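Local coordinates for tail fiber protein (Acinetobacter phage AM24, PDB 5W5P), which is a trimeric phage tailspike that probably recognises, and may depolymerise, the capsular polysaccharide of Acinetobacter baumannii, at residues L17-I22 against K28-V33; S82-N85 against L90-I93. All coordinates share one frame; numbering follows the deposited sequence.

Contact 1: residues L17-I22 against K28-V33; sequences LPADLI and KSQQEV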
loop_
_atom_site.group_PDB
_atom_site.type_symbol
_atom_site.label_atom_id
_atom_site.label_comp_id
_atom_site.label_asym_id
_atom_site.label_seq_id
_atom_site.Cartn_x
_atom_site.Cartn_y
_atom_site.Cartn_z
ATOM N N LEU A 17 32.001 13.188 69.323
ATOM C CA LEU A 17 31.748 14.595 69.048
ATOM C C LEU A 17 30.568 14.696 68.099
ATOM O O LEU A 17 30.643 14.161 66.982
ATOM C CB LEU A 17 32.974 15.269 68.437
ATOM C CG LEU A 17 34.095 15.758 69.353
ATOM C CD1 LEU A 17 34.861 16.881 68.677
ATOM C CD2 LEU A 17 33.547 16.211 70.695
ATOM N N PRO A 18 29.471 15.346 68.478
ATOM C CA PRO A 18 28.327 15.448 67.562
ATOM C C PRO A 18 28.683 16.255 66.322
ATOM O O PRO A 18 29.442 17.224 66.384
ATOM C CB PRO A 18 27.255 16.148 68.404
ATOM C CG PRO A 18 28.014 16.846 69.488
ATOM C CD PRO A 18 29.207 15.988 69.776
ATOM N N ALA A 19 28.127 15.838 65.183
ATOM C CA ALA A 19 28.413 16.517 63.924
ATOM C C ALA A 19 27.930 17.960 63.918
ATOM O O ALA A 19 28.468 18.777 63.164
ATOM C CB ALA A 19 27.788 15.752 62.758
ATOM N N ASP A 20 26.941 18.297 64.748
ATOM C CA ASP A 20 26.476 19.677 64.843
ATOM C C ASP A 20 27.534 20.626 65.389
ATOM O O ASP A 20 27.352 21.845 65.300
ATOM C CB ASP A 20 25.221 19.750 65.713
ATOM C CG ASP A 20 24.197 20.731 65.171
ATOM O OD1 ASP A 20 24.504 21.943 65.113
ATOM O OD2 ASP A 20 23.091 20.287 64.792
ATOM N N LEU A 21 28.624 20.109 65.942
ATOM C CA LEU A 21 29.702 20.943 66.457
ATOM C C LEU A 21 30.802 21.176 65.432
ATOM O O LEU A 21 31.793 21.841 65.748
ATOM C CB LEU A 21 30.297 20.319 67.724
ATOM C CG LEU A 21 29.641 20.660 69.065
ATOM C CD1 LEU A 21 28.116 20.544 69.012
ATOM C CD2 LEU A 21 30.208 19.774 70.158
ATOM N N ILE A 22 30.656 20.639 64.224
ATOM C CA ILE A 22 31.594 20.857 63.129
ATOM C C ILE A 22 30.957 21.831 62.145
ATOM O O ILE A 22 29.777 21.689 61.800
ATOM C CB ILE A 22 31.968 19.534 62.437
ATOM C CG1 ILE A 22 32.350 18.474 63.476
ATOM C CG2 ILE A 22 33.078 19.751 61.421
ATOM C CD1 ILE A 22 33.601 18.810 64.265
ATOM N N LYS A 28 27.178 26.469 57.421
ATOM C CA LYS A 28 26.264 25.504 58.009
ATOM C C LYS A 28 27.042 24.391 58.702
ATOM O O LYS A 28 28.203 24.120 58.390
ATOM C CB LYS A 28 25.334 24.921 56.940
ATOM C CG LYS A 28 24.388 25.946 56.333
ATOM C CD LYS A 28 22.998 25.374 56.113
ATOM C CE LYS A 28 21.923 26.335 56.600
ATOM N NZ LYS A 28 22.183 27.735 56.162
ATOM N N SER A 29 26.381 23.745 59.658
ATOM C CA SER A 29 27.034 22.711 60.443
ATOM C C SER A 29 27.228 21.448 59.612
ATOM O O SER A 29 26.583 21.243 58.578
ATOM C CB SER A 29 26.216 22.388 61.694
ATOM O OG SER A 29 25.074 21.613 61.373
ATOM N N GLN A 30 28.139 20.589 60.081
ATOM C CA GLN A 30 28.338 19.303 59.423
ATOM C C GLN A 30 27.074 18.461 59.462
ATOM O O GLN A 30 26.791 17.723 58.510
ATOM C CB GLN A 30 29.494 18.542 60.069
ATOM C CG GLN A 30 29.777 17.192 59.430
ATOM C CD GLN A 30 30.336 17.323 58.030
ATOM O OE1 GLN A 30 31.254 18.106 57.791
ATOM N NE2 GLN A 30 29.782 16.558 57.090
ATOM N N GLN A 31 26.300 18.559 60.545
ATOM C CA GLN A 31 25.036 17.836 60.607
ATOM C C GLN A 31 24.106 18.251 59.473
ATOM O O GLN A 31 23.454 17.402 58.858
ATOM C CB GLN A 31 24.362 18.059 61.959
ATOM C CG GLN A 31 23.117 17.213 62.158
ATOM C CD GLN A 31 23.366 15.746 61.882
ATOM O OE1 GLN A 31 24.120 15.085 62.599
ATOM N NE2 GLN A 31 22.735 15.227 60.836
ATOM N N GLU A 32 24.042 19.552 59.171
ATOM C CA GLU A 32 23.210 20.012 58.061
ATOM C C GLU A 32 23.756 19.542 56.716
ATOM O O GLU A 32 22.977 19.236 55.805
ATOM C CB GLU A 32 23.093 21.536 58.084
ATOM C CG GLU A 32 22.171 22.070 59.162
ATOM C CD GLU A 32 22.480 23.510 59.527
ATOM O OE1 GLU A 32 23.650 23.808 59.849
ATOM O OE2 GLU A 32 21.552 24.348 59.489
ATOM N N VAL A 33 25.082 19.486 56.574
ATOM C CA VAL A 33 25.683 18.912 55.373
ATOM C C VAL A 33 25.324 17.437 55.257
ATOM O O VAL A 33 24.956 16.954 54.180
ATOM C CB VAL A 33 27.210 19.124 55.391
ATOM C CG1 VAL A 33 27.912 18.063 54.555
ATOM C CG2 VAL A 33 27.564 20.520 54.903
#
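The D20 carboxylate and the Q31 amide, their planes 38° apart, belong to side chains that cross at about a right angle. One face of the carboxylate looks onto both S29 OG and the Q31 aliphatic root. S29 OG lies 3.8 Å from D20 OD1, while Q31 CB is 3.8 Å from D20 OD2; these are packing distances. The A19 methyl meets the Q31 amide obliquely, from one side of its plane and beyond the oxygen, with A19 CB 3.7 Å from Q31 OE1. That oxygen accepts from S25 N of the second subunit, and NE2 bonds to N35 OD1 and to D24 OD1 of that subunit.

The backbone joins the segments directly. Q30 N donates to I22 O at 2.6 Å, a short bond whose donor is tilted 34° from the carbonyl plane. A19 O receives a weak second bond from Q31 N. The same backbone approach sets Q30 CB 3.6 Å from I22 CB. Beyond it the glutamine passes A19 CB and bends at chi2; NE2 bonds to N34 OD1 of its own chain and OE1 to N34 ND2 of the third subunit.

S29 OG, set between its own N and carbonyl carbon (chi1 75°), accepts from E32 N at 3.2 Å. In return, E32 OE1 takes S29 N at 2.7 Å nearly head-on, as well as the serine hydroxyl. This reciprocal pairing is a capping box, which starts helix 30-35 beside a 3-10 turn whose flanking strands pair in parallel with those of the other two subunits.

Contact 2: residues S82-N85 against L90-I93; sequences SLDN and LVGI
D84 and L90 cross obliquely, and the aspartate is turned so that its carboxylate overhangs the backbone between L90 and V91. CG stands anti to the D84 backbone N (chi1 -166°), which carries OD2 across to V91 N at 2.8 Å. The bond is nearly straight at hydrogen, 164°, yet the donor approaches from above the carboxylate, 43° out of its plane. OD2 is also close to L90 CA, at 3.3 Å, whereas OD1 lies over the leucine tip, 3.9 Å from L90 CD2. V91 projects toward the 82-85 segment and fits one branch into it: CG2 rests 3.5 Å from S82 O and 3.7 Å from D84 N, with D84 CB alongside.

Strand 89-91 is an outermost strand of the antiparallel sheet that also contains 97-100, 71-75 and 56-59. L90 pairs through its backbone with W98 on the inner side, and the D84 carboxylate supplies an acceptor for the next amide, that of V91, in the place a neighbouring strand's carbonyl might take.

The carboxylate is gripped from elsewhere too. R46, at the end of helix 42-46, makes a salt bridge to OD2, and OD1 accepts from D86 N in an Asx turn, so both oxygens are tied and the rotation of the group is limited. L90 itself packs onto F42, L45 and R46 of that helix.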
loop_
_atom_site.group_PDB
_atom_site.type_symbol
_atom_site.label_atom_id
_atom_site.label_comp_id
_atom_site.label_asym_id
_atom_site.label_seq_id
_atom_site.Cartn_x
_atom_site.Cartn_y
_atom_site.Cartn_z
ATOM N N SER A 82 7.798 31.491 42.658
ATOM C CA SER A 82 7.109 30.359 42.050
ATOM C C SER A 82 6.348 29.557 43.099
ATOM O O SER A 82 6.816 29.372 44.227
ATOM C CB SER A 82 8.107 29.452 41.328
ATOM O OG SER A 82 8.573 30.053 40.134
ATOM N N LEU A 83 5.168 29.076 42.718
ATOM C CA LEU A 83 4.316 28.325 43.626
ATOM C C LEU A 83 4.661 26.841 43.596
ATOM O O LEU A 83 5.159 26.315 42.596
ATOM C CB LEU A 83 2.842 28.522 43.273
ATOM C CG LEU A 83 2.335 29.967 43.245
ATOM C CD1 LEU A 83 0.821 30.006 43.053
ATOM C CD2 LEU A 83 2.740 30.721 44.505
ATOM N N ASP A 84 4.401 26.175 44.716
ATOM C CA ASP A 84 4.594 24.734 44.809
ATOM C C ASP A 84 3.562 24.016 43.943
ATOM O O ASP A 84 2.361 24.282 44.049
ATOM C CB ASP A 84 4.477 24.293 46.271
ATOM C CG ASP A 84 4.995 22.886 46.511
ATOM O OD1 ASP A 84 4.470 21.937 45.889
ATOM O OD2 ASP A 84 5.920 22.727 47.335
ATOM N N ASN A 85 4.027 23.112 43.077
ATOM C CA ASN A 85 3.129 22.314 42.249
ATOM C C ASN A 85 3.129 20.838 42.624
ATOM O O ASN A 85 2.467 20.045 41.949
ATOM C CB ASN A 85 3.466 22.484 40.756
ATOM C CG ASN A 85 4.821 21.906 40.372
ATOM O OD1 ASN A 85 5.506 21.279 41.174
ATOM N ND2 ASN A 85 5.216 22.134 39.129
ATOM N N LEU A 90 9.004 22.445 44.212
ATOM C CA LEU A 90 8.685 22.222 45.617
ATOM C C LEU A 90 9.270 23.372 46.426
ATOM O O LEU A 90 10.474 23.639 46.350
ATOM C CB LEU A 90 9.229 20.878 46.106
ATOM C CG LEU A 90 8.899 19.641 45.258
ATOM C CD1 LEU A 90 9.576 18.386 45.794
ATOM C CD2 LEU A 90 7.399 19.435 45.171
ATOM N N VAL A 91 8.420 24.051 47.190
ATOM C CA VAL A 91 8.819 25.212 47.977
ATOM C C VAL A 91 9.027 24.775 49.420
ATOM O O VAL A 91 8.131 24.182 50.034
ATOM C CB VAL A 91 7.771 26.332 47.881
ATOM C CG1 VAL A 91 8.158 27.495 48.767
ATOM C CG2 VAL A 91 7.609 26.778 46.435
ATOM N N GLY A 92 10.215 25.059 49.961
ATOM C CA GLY A 92 10.518 24.705 51.332
ATOM C C GLY A 92 9.978 25.708 52.340
ATOM O O GLY A 92 9.553 26.814 52.004
ATOM N N ILE A 93 9.999 25.299 53.611
ATOM C CA ILE A 93 9.517 26.167 54.684
ATOM C C ILE A 93 10.343 27.446 54.760
ATOM O O ILE A 93 9.815 28.518 55.082
ATOM C CB ILE A 93 9.516 25.399 56.023
ATOM C CG1 ILE A 93 8.457 24.294 55.991
ATOM C CG2 ILE A 93 9.256 26.333 57.192
ATOM C CD1 ILE A 93 8.809 23.083 56.826
#

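Contact 1 closes before contact 2 opens, and both precede the long run of parallel strands from residue 135 onward, consistent with the beta-helix body seen in other phage tailspikes. Their centres lie 27 Å apart, with about 12 Å between nearest atoms, on the same side of the chain's centre. Contact 1 is the more distal, at 71 Å from that centre against 51 Å for contact 2. Helix 30-35 belongs to the first; helix 42-46 follows it in the chain and packs against the second. Contact 1 lies at the trimer interface, meeting both other subunits, whereas contact 2 touches no other subunit and joins a loop to strand 89-91, outermost in an antiparallel sheet.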